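Local coordinates for m3DLH protein (Halieaceae bacterium, PDB 7JKA) that probably hydrolyses ester or lactone bonds, as in dienelactone hydrolases of the alpha/beta-hydrolase clan, and possibly phosphotriesters, at residues G12-G24 against F28-G40. Numbering follows the deposited sequence. Where two conformers were deposited one is given.
Sequences GAMKHREIRYTDG and FVGELHWDEQQGG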
loop_
_atom_site.group_PDB
_atom_site.type_symbol
_atom_site.label_atom_id
_atom_site.label_comp_id
_atom_site.label_asym_id
_atom_site.label_seq_id
_atom_site.Cartn_x
_atom_site.Cartn_y
_atom_site.Cartn_z
ATOM N N GLY A 12 14.556 -10.682 -16.408
ATOM C CA GLY A 12 15.455 -9.584 -16.095
ATOM C C GLY A 12 16.575 -10.008 -15.164
ATOM O O GLY A 12 16.981 -11.170 -15.167
ATOM N N ALA A 13 17.082 -9.065 -14.365
ATOM C CA ALA A 13 18.086 -9.348 -13.340
ATOM C C ALA A 13 17.560 -8.822 -12.006
ATOM O O ALA A 13 18.072 -7.838 -11.462
ATOM C CB ALA A 13 19.435 -8.728 -13.691
ATOM N N MET A 14 16.538 -9.493 -11.480
ATOM C CA MET A 14 15.847 -9.028 -10.278
ATOM C C MET A 14 16.714 -9.260 -9.053
ATOM O O MET A 14 17.245 -10.357 -8.850
ATOM C CB MET A 14 14.516 -9.757 -10.105
ATOM C CG MET A 14 13.285 -8.883 -10.304
ATOM S SD MET A 14 13.303 -8.066 -11.899
ATOM C CE MET A 14 12.981 -9.434 -12.989
ATOM N N LYS A 15 16.853 -8.224 -8.244
ATOM C CA LYS A 15 17.669 -8.263 -7.043
ATOM C C LYS A 15 16.858 -7.726 -5.881
ATOM O O LYS A 15 15.852 -7.042 -6.072
ATOM C CB LYS A 15 18.941 -7.424 -7.225
ATOM C CG LYS A 15 19.897 -8.072 -8.184
ATOM C CD LYS A 15 21.260 -7.384 -8.261
ATOM C CE LYS A 15 21.991 -7.384 -6.907
ATOM N NZ LYS A 15 22.437 -8.727 -6.477
ATOM N N HIS A 16 17.302 -8.049 -4.673
ATOM C CA HIS A 16 16.731 -7.432 -3.492
ATOM C C HIS A 16 17.833 -7.174 -2.484
ATOM O O HIS A 16 18.864 -7.857 -2.461
ATOM C CB HIS A 16 15.607 -8.282 -2.869
ATOM C CG HIS A 16 16.043 -9.654 -2.463
ATOM N ND1 HIS A 16 16.129 -10.046 -1.144
ATOM C CD2 HIS A 16 16.432 -10.721 -3.201
ATOM C CE1 HIS A 16 16.542 -11.300 -1.089
ATOM N NE2 HIS A 16 16.737 -11.732 -2.322
ATOM N N ARG A 17 17.577 -6.191 -1.617
ATOM C CA ARG A 17 18.499 -5.913 -0.528
ATOM C C ARG A 17 17.705 -5.418 0.669
ATOM O O ARG A 17 16.671 -4.751 0.528
ATOM C CB ARG A 17 19.592 -4.903 -0.923
ATOM C CG ARG A 17 19.150 -3.460 -1.107
ATOM C CD ARG A 17 20.349 -2.621 -1.551
ATOM N NE ARG A 17 20.035 -1.204 -1.775
ATOM C CZ ARG A 17 19.858 -0.670 -2.979
ATOM N NH1 ARG A 17 19.972 -1.428 -4.075
ATOM N NH2 ARG A 17 19.596 0.623 -3.093
ATOM N N GLU A 18 18.177 -5.795 1.848
ATOM C CA GLU A 18 17.600 -5.296 3.081
ATOM C C GLU A 18 17.890 -3.808 3.213
ATOM O O GLU A 18 18.986 -3.346 2.885
ATOM C CB GLU A 18 18.190 -6.065 4.264
ATOM C CG GLU A 18 17.560 -5.785 5.587
ATOM C CD GLU A 18 18.001 -6.786 6.631
ATOM O OE1 GLU A 18 18.993 -6.509 7.336
ATOM O OE2 GLU A 18 17.362 -7.855 6.727
ATOM N N ILE A 19 16.898 -3.054 3.678
ATOM C CA ILE A 19 17.041 -1.621 3.917
ATOM C C ILE A 19 16.649 -1.356 5.363
ATOM O O ILE A 19 15.514 -1.630 5.754
ATOM C CB ILE A 19 16.162 -0.772 2.989
ATOM C CG1 ILE A 19 16.296 -1.202 1.520
ATOM C CG2 ILE A 19 16.528 0.675 3.146
ATOM C CD1 ILE A 19 17.378 -0.473 0.804
ATOM N N ARG A 20 17.550 -0.772 6.139
ATOM C CA ARG A 20 17.247 -0.391 7.515
ATOM C C ARG A 20 16.977 1.107 7.553
ATOM O O ARG A 20 17.721 1.890 6.961
ATOM C CB ARG A 20 18.400 -0.784 8.442
ATOM C CG ARG A 20 18.574 -2.281 8.421
ATOM C CD ARG A 20 19.480 -2.827 9.495
ATOM N NE ARG A 20 19.371 -4.281 9.475
ATOM C CZ ARG A 20 18.712 -5.014 10.368
ATOM N NH1 ARG A 20 18.113 -4.449 11.412
ATOM N NH2 ARG A 20 18.674 -6.336 10.214
ATOM N N TYR A 21 15.889 1.504 8.203
ATOM C CA TYR A 21 15.530 2.908 8.207
ATOM C C TYR A 21 14.766 3.205 9.489
ATOM O O TYR A 21 14.443 2.305 10.262
ATOM C CB TYR A 21 14.702 3.271 6.968
ATOM C CG TYR A 21 13.363 2.535 6.829
ATOM C CD1 TYR A 21 13.294 1.239 6.302
ATOM C CD2 TYR A 21 12.176 3.144 7.196
ATOM C CE1 TYR A 21 12.080 0.579 6.151
ATOM C CE2 TYR A 21 10.960 2.491 7.059
ATOM C CZ TYR A 21 10.919 1.202 6.541
ATOM O OH TYR A 21 9.692 0.554 6.396
ATOM N N THR A 22 14.474 4.484 9.716
ATOM C CA THR A 22 13.849 4.855 10.979
ATOM C C THR A 22 12.960 6.072 10.781
ATOM O O THR A 22 13.158 6.865 9.860
ATOM C CB THR A 22 14.914 5.113 12.063
ATOM O OG1 THR A 22 14.294 5.375 13.337
ATOM C CG2 THR A 22 15.820 6.286 11.707
ATOM N N ASP A 23 11.964 6.200 11.649
ATOM C CA ASP A 23 11.233 7.446 11.797
ATOM C C ASP A 23 11.782 8.317 12.927
ATOM O O ASP A 23 11.178 9.348 13.255
ATOM C CB ASP A 23 9.753 7.149 12.034
ATOM C CG ASP A 23 9.509 6.374 13.306
ATOM O OD1 ASP A 23 10.483 6.001 14.017
ATOM O OD2 ASP A 23 8.318 6.131 13.605
ATOM N N GLY A 24 12.902 7.915 13.540
ATOM C CA GLY A 24 13.469 8.605 14.688
ATOM C C GLY A 24 13.078 8.007 16.028
ATOM O O GLY A 24 13.706 8.332 17.046
ATOM N N PHE A 28 13.249 0.243 11.614
ATOM C CA PHE A 28 12.500 -0.530 10.637
ATOM C C PHE A 28 13.449 -1.278 9.712
ATOM O O PHE A 28 14.586 -0.851 9.484
ATOM C CB PHE A 28 11.594 0.373 9.777
ATOM C CG PHE A 28 10.548 1.098 10.562
ATOM C CD1 PHE A 28 9.403 0.433 10.996
ATOM C CD2 PHE A 28 10.691 2.441 10.864
ATOM C CE1 PHE A 28 8.441 1.092 11.751
ATOM C CE2 PHE A 28 9.723 3.113 11.630
ATOM C CZ PHE A 28 8.590 2.438 12.054
ATOM N N VAL A 29 12.972 -2.403 9.191
ATOM C CA VAL A 29 13.756 -3.251 8.298
ATOM C C VAL A 29 12.857 -3.595 7.125
ATOM O O VAL A 29 11.926 -4.395 7.274
ATOM C CB VAL A 29 14.265 -4.515 8.995
ATOM C CG1 VAL A 29 15.195 -5.265 8.061
ATOM C CG2 VAL A 29 14.981 -4.151 10.310
ATOM N N GLY A 30 13.112 -2.960 5.979
ATOM C CA GLY A 30 12.385 -3.213 4.761
ATOM C C GLY A 30 13.246 -3.954 3.758
ATOM O O GLY A 30 14.340 -4.438 4.068
ATOM N N GLU A 31 12.727 -4.050 2.543
ATOM C CA GLU A 31 13.412 -4.784 1.491
ATOM C C GLU A 31 13.163 -4.088 0.162
ATOM O O GLU A 31 12.006 -3.893 -0.233
ATOM C CB GLU A 31 12.939 -6.244 1.470
ATOM C CG GLU A 31 13.751 -7.150 0.572
ATOM C CD GLU A 31 13.358 -8.599 0.744
ATOM O OE1 GLU A 31 12.338 -9.000 0.188
ATOM O OE2 GLU A 31 14.072 -9.348 1.452
ATOM N N LEU A 32 14.241 -3.699 -0.518
ATOM C CA LEU A 32 14.154 -3.052 -1.824
ATOM C C LEU A 32 14.330 -4.111 -2.896
ATOM O O LEU A 32 15.263 -4.915 -2.816
ATOM C CB LEU A 32 15.213 -1.956 -2.005
ATOM C CG LEU A 32 15.085 -1.180 -3.324
ATOM C CD1 LEU A 32 13.982 -0.105 -3.204
ATOM C CD2 LEU A 32 16.392 -0.555 -3.783
ATOM N N HIS A 33 13.429 -4.113 -3.882
ATOM C CA HIS A 33 13.505 -4.969 -5.061
ATOM C C HIS A 33 13.680 -4.102 -6.292
ATOM O O HIS A 33 13.000 -3.086 -6.441
ATOM C CB HIS A 33 12.241 -5.831 -5.205
ATOM C CG HIS A 33 12.105 -6.861 -4.128
ATOM N ND1 HIS A 33 12.182 -8.212 -4.381
ATOM C CD2 HIS A 33 11.915 -6.732 -2.790
ATOM C CE1 HIS A 33 12.065 -8.872 -3.240
ATOM N NE2 HIS A 33 11.879 -8.000 -2.266
ATOM N N TRP A 34 14.600 -4.490 -7.173
ATOM C CA TRP A 34 14.829 -3.696 -8.369
ATOM C C TRP A 34 15.396 -4.614 -9.440
ATOM O O TRP A 34 15.859 -5.719 -9.153
ATOM C CB TRP A 34 15.747 -2.496 -8.081
ATOM C CG TRP A 34 17.203 -2.844 -7.960
ATOM C CD1 TRP A 34 18.152 -2.678 -8.930
ATOM C CD2 TRP A 34 17.882 -3.424 -6.828
ATOM N NE1 TRP A 34 19.378 -3.112 -8.475
ATOM C CE2 TRP A 34 19.238 -3.583 -7.194
ATOM C CE3 TRP A 34 17.478 -3.835 -5.543
ATOM C CZ2 TRP A 34 20.191 -4.124 -6.335
ATOM C CZ3 TRP A 34 18.443 -4.387 -4.697
ATOM C CH2 TRP A 34 19.776 -4.514 -5.090
ATOM N N ASP A 35 15.345 -4.150 -10.685
ATOM C CA ASP A 35 15.939 -4.867 -11.810
ATOM C C ASP A 35 17.302 -4.255 -12.092
ATOM O O ASP A 35 17.386 -3.088 -12.488
ATOM C CB ASP A 35 15.013 -4.782 -13.026
ATOM C CG ASP A 35 15.558 -5.487 -14.266
ATOM O OD1 ASP A 35 16.636 -6.123 -14.227
ATOM O OD2 ASP A 35 14.869 -5.397 -15.300
ATOM N N GLU A 36 18.369 -5.042 -11.877
ATOM C CA GLU A 36 19.723 -4.539 -12.069
ATOM C C GLU A 36 19.980 -4.139 -13.518
ATOM O O GLU A 36 20.892 -3.347 -13.786
ATOM C CB GLU A 36 20.723 -5.597 -11.597
ATOM C CG GLU A 36 22.170 -5.105 -11.421
ATOM C CD GLU A 36 22.346 -4.236 -10.166
ATOM O OE1 GLU A 36 21.725 -3.165 -10.093
ATOM O OE2 GLU A 36 23.136 -4.629 -9.288
ATOM N N GLN A 37 19.178 -4.635 -14.457
ATOM C CA GLN A 37 19.373 -4.262 -15.851
ATOM C C GLN A 37 18.901 -2.846 -16.174
ATOM O O GLN A 37 19.275 -2.316 -17.226
ATOM C CB GLN A 37 18.660 -5.256 -16.758
ATOM C CG GLN A 37 19.300 -6.630 -16.761
ATOM C CD GLN A 37 18.712 -7.501 -17.834
ATOM O OE1 GLN A 37 17.614 -7.238 -18.312
ATOM N NE2 GLN A 37 19.452 -8.515 -18.257
ATOM N N GLN A 38 18.110 -2.215 -15.313
ATOM C CA GLN A 38 17.555 -0.920 -15.682
ATOM C C GLN A 38 18.650 0.134 -15.793
ATOM O O GLN A 38 19.613 0.147 -15.020
ATOM C CB GLN A 38 16.491 -0.497 -14.674
ATOM C CG GLN A 38 15.191 -1.275 -14.827
ATOM C CD GLN A 38 14.626 -1.176 -16.235
ATOM O OE1 GLN A 38 14.335 -0.083 -16.722
ATOM N NE2 GLN A 38 14.492 -2.317 -16.904
ATOM N N GLY A 39 18.503 1.007 -16.786
ATOM C CA GLY A 39 19.519 1.995 -17.094
ATOM C C GLY A 39 19.637 3.070 -16.035
ATOM O O GLY A 39 20.413 2.941 -15.083
ATOM N N GLY A 40 18.870 4.137 -16.190
ATOM C CA GLY A 40 18.870 5.231 -15.247
ATOM C C GLY A 40 17.815 5.061 -14.177
ATOM O O GLY A 40 17.292 3.969 -13.941
HETATM O O HOH W 1 13.692 -8.775 -6.675
#
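W34 is gripped from both faces by K15 and R17, side chains two residues apart on the neighbouring antiparallel strand. CG of W34 sits between its backbone N and carbonyl carbon (chi1 77°), which swings the indole across toward strand 14-22. Its six-membered ring has K15 CB over one face, 3.7 Å from the centroid, a CH-pi contact. R17, followed from CB outward, passes the rim of that ring at about a right angle: CB, CG and CD run by CZ3 and CH2, with R17 CG 3.8 Å from W34 CZ3. The extended chain then brings NH1 over the opposite face, 3.3 Å from W34 CH2. R17 CZ stands over the same ring, which qualifies as cation-pi although the guanidinium and indole planes are 69° apart. L32 CD2 lies over one guanidinium face, 3.5 Å from R17 NH2, and NH2 goes on to Q118 and E120. At the indole edge, W34 NE1 donates an almost straight bond (174°) to E36 OE1, within the ring plane, and this fixes the ring's rotation. With an alanine in place of W34, R17 NH1 is likely to lose its aromatic face, K15 CB its ring, and E36 OE1 its indole donor.

Farther along, F28 CB stands over the centre of the Y21 ring, 3.4 Å from Y21 CZ, while the two rings are near parallel but slid apart. Y21 OH hydrogen-bonds with D76 N. On the other side of the sheet H16 CB lies over the H33 ring face, a CH-pi contact, and H33 NE2 donates to E31 OE1 at 2.7 Å.

Paired backbone bonds at K15-W34, R17-L32, I19-G30 and Y21-F28 define the register of an antiparallel beta hairpin, whose second strand also pairs with strand 71-74, forming the antiparallel edge of an alpha/beta-hydrolase sheet.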